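Local coordinates for protein N-methyltransferase (Streptoalloteichus sp. ATCC 53650, PDB 5BSZ) that probably transfers a methyl group from S-adenosylmethionine to the amino group of a deoxysugar, as a sugar N-methyltransferase of the kedarcidin pathway, at residues Asp20-Lys28 and Asp163-Arg174. Numbering follows the deposited sequence.
Sequences DLFYRGRGK and DVVEGEGRTVVR
Y23 reaches from helix 18-24 onto the hairpin formed by strands 160-166 and 171-181, and its hydroxyl donates a hydrogen bond to the carbonyl of V172, OH to O 2.9 Å. The donor arrives from above the carbonyl plane, 56° out of it, and the same oxygen also accepts the hairpin's own bond from V165 N. With CG anti to the backbone N (chi1 -158°), the phenol is carried out to the strands.

The ring itself packs against aliphatic carbon. V165 and V172 both meet its CE1, V165 CG2 at 3.5 Å and V172 CG1 at 3.6 Å, while the CB and CD of R174 lie against the CE2 and CD2 side, where the carboxylate of D163 also comes close to CE2. Y191 of strand 184-195 adds an edge-to-face ring contact. Cutting Y23 back to an alanine is likely to open a gap between the two valines and the R174 chain and to cost V172 O its second donor.

A salt bridge adds to this. R26 grips D163 side-on with two nitrogens: NE to OD1 at 2.7 Å and NH2 to OD2 at 2.8 Å, the second using the syn lone pair. Guanidinium and carboxylate are nearly coplanar, 22° apart, and V165 CG2 sits over the centre of one guanidinium face, 3.3 Å above it. Elsewhere, R174 NE bonds to Y191 OH, which also bonds to D20 OD1; R24 and R174 come near each other, but the carboxylate of D20, over a face of the R24 guanidinium and near R174, probably offsets some of their repulsion.

The contact thus docks a short N-terminal helix, whose L21 touches S-adenosylhomocysteine, against the hairpin at one end of the chain's four-stranded antiparallel sheet, which accompanies the Rossmann-like methyltransferase fold; H162 of a neighbouring subunit packs on V164 and V173.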
loop_
_atom_site.group_PDB
_atom_site.type_symbol
_atom_site.label_atom_id
_atom_site.label_comp_id
_atom_site.label_asym_id
_atom_site.label_seq_id
_atom_site.Cartn_x
_atom_site.Cartn_y
_atom_site.Cartn_z
ATOM N N ASP A 20 14.394 12.110 -5.065
ATOM C CA ASP A 20 13.533 12.064 -6.230
ATOM C C ASP A 20 14.086 12.950 -7.342
ATOM O O ASP A 20 14.175 12.520 -8.504
ATOM C CB ASP A 20 12.110 12.503 -5.885
ATOM C CG ASP A 20 11.209 12.485 -7.097
ATOM O OD1 ASP A 20 10.989 11.397 -7.664
ATOM O OD2 ASP A 20 10.755 13.567 -7.508
ATOM N N LEU A 21 14.470 14.175 -6.970
ATOM C CA LEU A 21 14.984 15.118 -7.947
ATOM C C LEU A 21 16.368 14.668 -8.423
ATOM O O LEU A 21 16.667 14.814 -9.615
ATOM C CB LEU A 21 14.900 16.577 -7.448
ATOM C CG LEU A 21 13.463 17.154 -7.332
ATOM C CD1 LEU A 21 13.345 18.691 -7.411
ATOM C CD2 LEU A 21 12.511 16.534 -8.345
ATOM N N PHE A 22 17.181 14.090 -7.531
ATOM C CA PHE A 22 18.474 13.497 -7.926
ATOM C C PHE A 22 18.211 12.501 -9.051
ATOM O O PHE A 22 18.860 12.483 -10.102
ATOM C CB PHE A 22 19.147 12.714 -6.786
ATOM C CG PHE A 22 19.862 11.474 -7.268
ATOM C CD1 PHE A 22 19.289 10.213 -7.126
ATOM C CD2 PHE A 22 21.091 11.575 -7.920
ATOM C CE1 PHE A 22 19.935 9.080 -7.596
ATOM C CE2 PHE A 22 21.741 10.443 -8.396
ATOM C CZ PHE A 22 21.161 9.194 -8.233
ATOM N N TYR A 23 17.224 11.660 -8.780
ATOM C CA TYR A 23 16.978 10.475 -9.553
ATOM C C TYR A 23 16.455 10.832 -10.949
ATOM O O TYR A 23 17.056 10.444 -11.955
ATOM C CB TYR A 23 16.013 9.595 -8.761
ATOM C CG TYR A 23 16.101 8.164 -9.173
ATOM C CD1 TYR A 23 16.844 7.248 -8.437
ATOM C CD2 TYR A 23 15.472 7.738 -10.324
ATOM C CE1 TYR A 23 16.933 5.926 -8.833
ATOM C CE2 TYR A 23 15.552 6.424 -10.727
ATOM C CZ TYR A 23 16.279 5.520 -9.982
ATOM O OH TYR A 23 16.327 4.212 -10.413
ATOM N N ARG A 24 15.353 11.579 -10.998
ATOM C CA ARG A 24 14.888 12.229 -12.224
ATOM C C ARG A 24 16.024 12.872 -13.024
ATOM O O ARG A 24 16.051 12.782 -14.255
ATOM C CB ARG A 24 13.884 13.328 -11.887
ATOM C CG ARG A 24 12.467 12.857 -11.609
ATOM C CD ARG A 24 11.557 14.070 -11.493
ATOM N NE ARG A 24 10.277 13.753 -10.872
ATOM C CZ ARG A 24 9.493 14.631 -10.248
ATOM N NH1 ARG A 24 9.844 15.907 -10.137
ATOM N NH2 ARG A 24 8.344 14.227 -9.720
ATOM N N GLY A 25 16.952 13.523 -12.324
ATOM C CA GLY A 25 18.009 14.313 -12.957
ATOM C C GLY A 25 19.063 13.546 -13.740
ATOM O O GLY A 25 19.938 14.145 -14.363
ATOM N N ARG A 26 18.986 12.219 -13.737
ATOM C CA ARG A 26 20.143 11.418 -14.110
ATOM C C ARG A 26 20.517 11.522 -15.593
ATOM O O ARG A 26 21.693 11.715 -15.921
ATOM C CB ARG A 26 19.956 9.972 -13.641
ATOM C CG ARG A 26 20.452 9.764 -12.215
ATOM C CD ARG A 26 19.874 8.508 -11.590
ATOM N NE ARG A 26 19.617 7.467 -12.580
ATOM C CZ ARG A 26 20.556 6.694 -13.116
ATOM N NH1 ARG A 26 21.831 6.849 -12.766
ATOM N NH2 ARG A 26 20.230 5.759 -13.999
ATOM N N GLY A 27 19.529 11.427 -16.481
ATOM C CA GLY A 27 19.770 11.606 -17.921
ATOM C C GLY A 27 19.536 13.027 -18.407
ATOM O O GLY A 27 19.539 13.298 -19.612
ATOM N N LYS A 28 19.348 13.943 -17.459
ATOM C CA LYS A 28 18.975 15.312 -17.767
ATOM C C LYS A 28 20.205 16.150 -18.037
ATOM O O LYS A 28 21.152 16.125 -17.253
ATOM C CB LYS A 28 18.216 15.913 -16.590
ATOM C CG LYS A 28 17.782 17.346 -16.842
ATOM C CD LYS A 28 16.644 17.685 -15.905
ATOM C CE LYS A 28 16.216 19.117 -16.095
ATOM N NZ LYS A 28 15.294 19.227 -17.258
ATOM N N ASP A 163 13.725 3.444 -14.589
ATOM C CA ASP A 163 15.140 3.631 -14.403
ATOM C C ASP A 163 15.549 2.638 -13.318
ATOM O O ASP A 163 14.720 2.202 -12.516
ATOM C CB ASP A 163 15.408 5.047 -13.893
ATOM C CG ASP A 163 16.882 5.459 -14.014
ATOM O OD1 ASP A 163 17.261 6.503 -13.447
ATOM O OD2 ASP A 163 17.672 4.768 -14.698
ATOM N N VAL A 164 16.834 2.330 -13.244
ATOM C CA VAL A 164 17.366 1.465 -12.216
ATOM C C VAL A 164 18.700 2.015 -11.786
ATOM O O VAL A 164 19.500 2.379 -12.636
ATOM C CB VAL A 164 17.670 0.038 -12.727
ATOM C CG1 VAL A 164 18.161 -0.817 -11.566
ATOM C CG2 VAL A 164 16.459 -0.607 -13.375
ATOM N N VAL A 165 18.971 2.035 -10.488
ATOM C CA VAL A 165 20.292 2.430 -9.990
ATOM C C VAL A 165 20.704 1.343 -8.994
ATOM O O VAL A 165 20.063 1.182 -7.958
ATOM C CB VAL A 165 20.216 3.812 -9.316
ATOM C CG1 VAL A 165 21.502 4.159 -8.587
ATOM C CG2 VAL A 165 19.906 4.879 -10.357
ATOM N N GLU A 166 21.745 0.589 -9.324
ATOM C CA GLU A 166 22.196 -0.570 -8.550
ATOM C C GLU A 166 23.535 -0.223 -7.934
ATOM O O GLU A 166 24.535 -0.117 -8.631
ATOM C CB GLU A 166 22.311 -1.818 -9.439
ATOM C CG GLU A 166 22.825 -3.031 -8.673
ATOM C CD GLU A 166 22.995 -4.248 -9.552
ATOM O OE1 GLU A 166 23.277 -5.333 -9.005
ATOM O OE2 GLU A 166 22.831 -4.121 -10.784
ATOM N N GLY A 167 23.552 0.014 -6.634
ATOM C CA GLY A 167 24.758 0.433 -5.951
ATOM C C GLY A 167 25.276 -0.736 -5.133
ATOM O O GLY A 167 24.810 -1.880 -5.270
ATOM N N GLU A 168 26.243 -0.433 -4.275
ATOM C CA GLU A 168 26.751 -1.414 -3.326
ATOM C C GLU A 168 25.790 -1.537 -2.137
ATOM O O GLU A 168 25.603 -0.598 -1.352
ATOM C CB GLU A 168 28.177 -1.053 -2.868
ATOM C CG GLU A 168 28.980 -2.220 -2.298
ATOM C CD GLU A 168 29.301 -3.325 -3.306
ATOM O OE1 GLU A 168 29.008 -3.196 -4.518
ATOM O OE2 GLU A 168 29.863 -4.357 -2.882
ATOM N N GLY A 169 25.179 -2.708 -2.010
ATOM C CA GLY A 169 24.210 -2.941 -0.927
ATOM C C GLY A 169 22.851 -2.233 -1.016
ATOM O O GLY A 169 22.091 -2.297 -0.062
ATOM N N ARG A 170 22.558 -1.564 -2.132
ATOM C CA ARG A 170 21.322 -0.805 -2.358
ATOM C C ARG A 170 20.985 -0.723 -3.853
ATOM O O ARG A 170 21.853 -0.487 -4.694
ATOM C CB ARG A 170 21.445 0.593 -1.780
ATOM C CG ARG A 170 20.171 1.423 -1.842
ATOM C CD ARG A 170 20.139 2.420 -0.691
ATOM N NE ARG A 170 19.141 3.475 -0.864
ATOM C CZ ARG A 170 17.930 3.502 -0.300
ATOM N NH1 ARG A 170 17.508 2.519 0.491
ATOM N NH2 ARG A 170 17.115 4.529 -0.523
ATOM N N THR A 171 19.734 -1.010 -4.186
ATOM C CA THR A 171 19.191 -0.940 -5.539
ATOM C C THR A 171 17.887 -0.118 -5.489
ATOM O O THR A 171 17.063 -0.346 -4.624
ATOM C CB THR A 171 18.863 -2.339 -6.068
ATOM O OG1 THR A 171 20.054 -3.059 -6.334
ATOM C CG2 THR A 171 18.137 -2.300 -7.369
ATOM N N VAL A 172 17.699 0.835 -6.403
ATOM C CA VAL A 172 16.454 1.591 -6.510
ATOM C C VAL A 172 15.926 1.492 -7.918
ATOM O O VAL A 172 16.659 1.726 -8.872
ATOM C CB VAL A 172 16.717 3.076 -6.164
ATOM C CG1 VAL A 172 15.456 3.917 -6.267
ATOM C CG2 VAL A 172 17.309 3.149 -4.771
ATOM N N VAL A 173 14.669 1.101 -8.069
ATOM C CA VAL A 173 14.035 1.083 -9.348
ATOM C C VAL A 173 12.898 2.078 -9.366
ATOM O O VAL A 173 12.245 2.294 -8.339
ATOM C CB VAL A 173 13.522 -0.325 -9.676
ATOM C CG1 VAL A 173 14.668 -1.312 -9.569
ATOM C CG2 VAL A 173 12.453 -0.740 -8.690
ATOM N N ARG A 174 12.647 2.642 -10.541
ATOM C CA ARG A 174 11.628 3.662 -10.738
ATOM C C ARG A 174 10.785 3.380 -11.940
ATOM O O ARG A 174 11.287 2.964 -12.977
ATOM C CB ARG A 174 12.293 5.046 -10.925
ATOM C CG ARG A 174 11.319 6.208 -11.130
ATOM C CD ARG A 174 12.028 7.560 -11.314
ATOM N NE ARG A 174 11.118 8.717 -11.367
ATOM C CZ ARG A 174 10.500 9.154 -12.463
ATOM N NH1 ARG A 174 10.678 8.537 -13.622
ATOM N NH2 ARG A 174 9.694 10.214 -12.405
#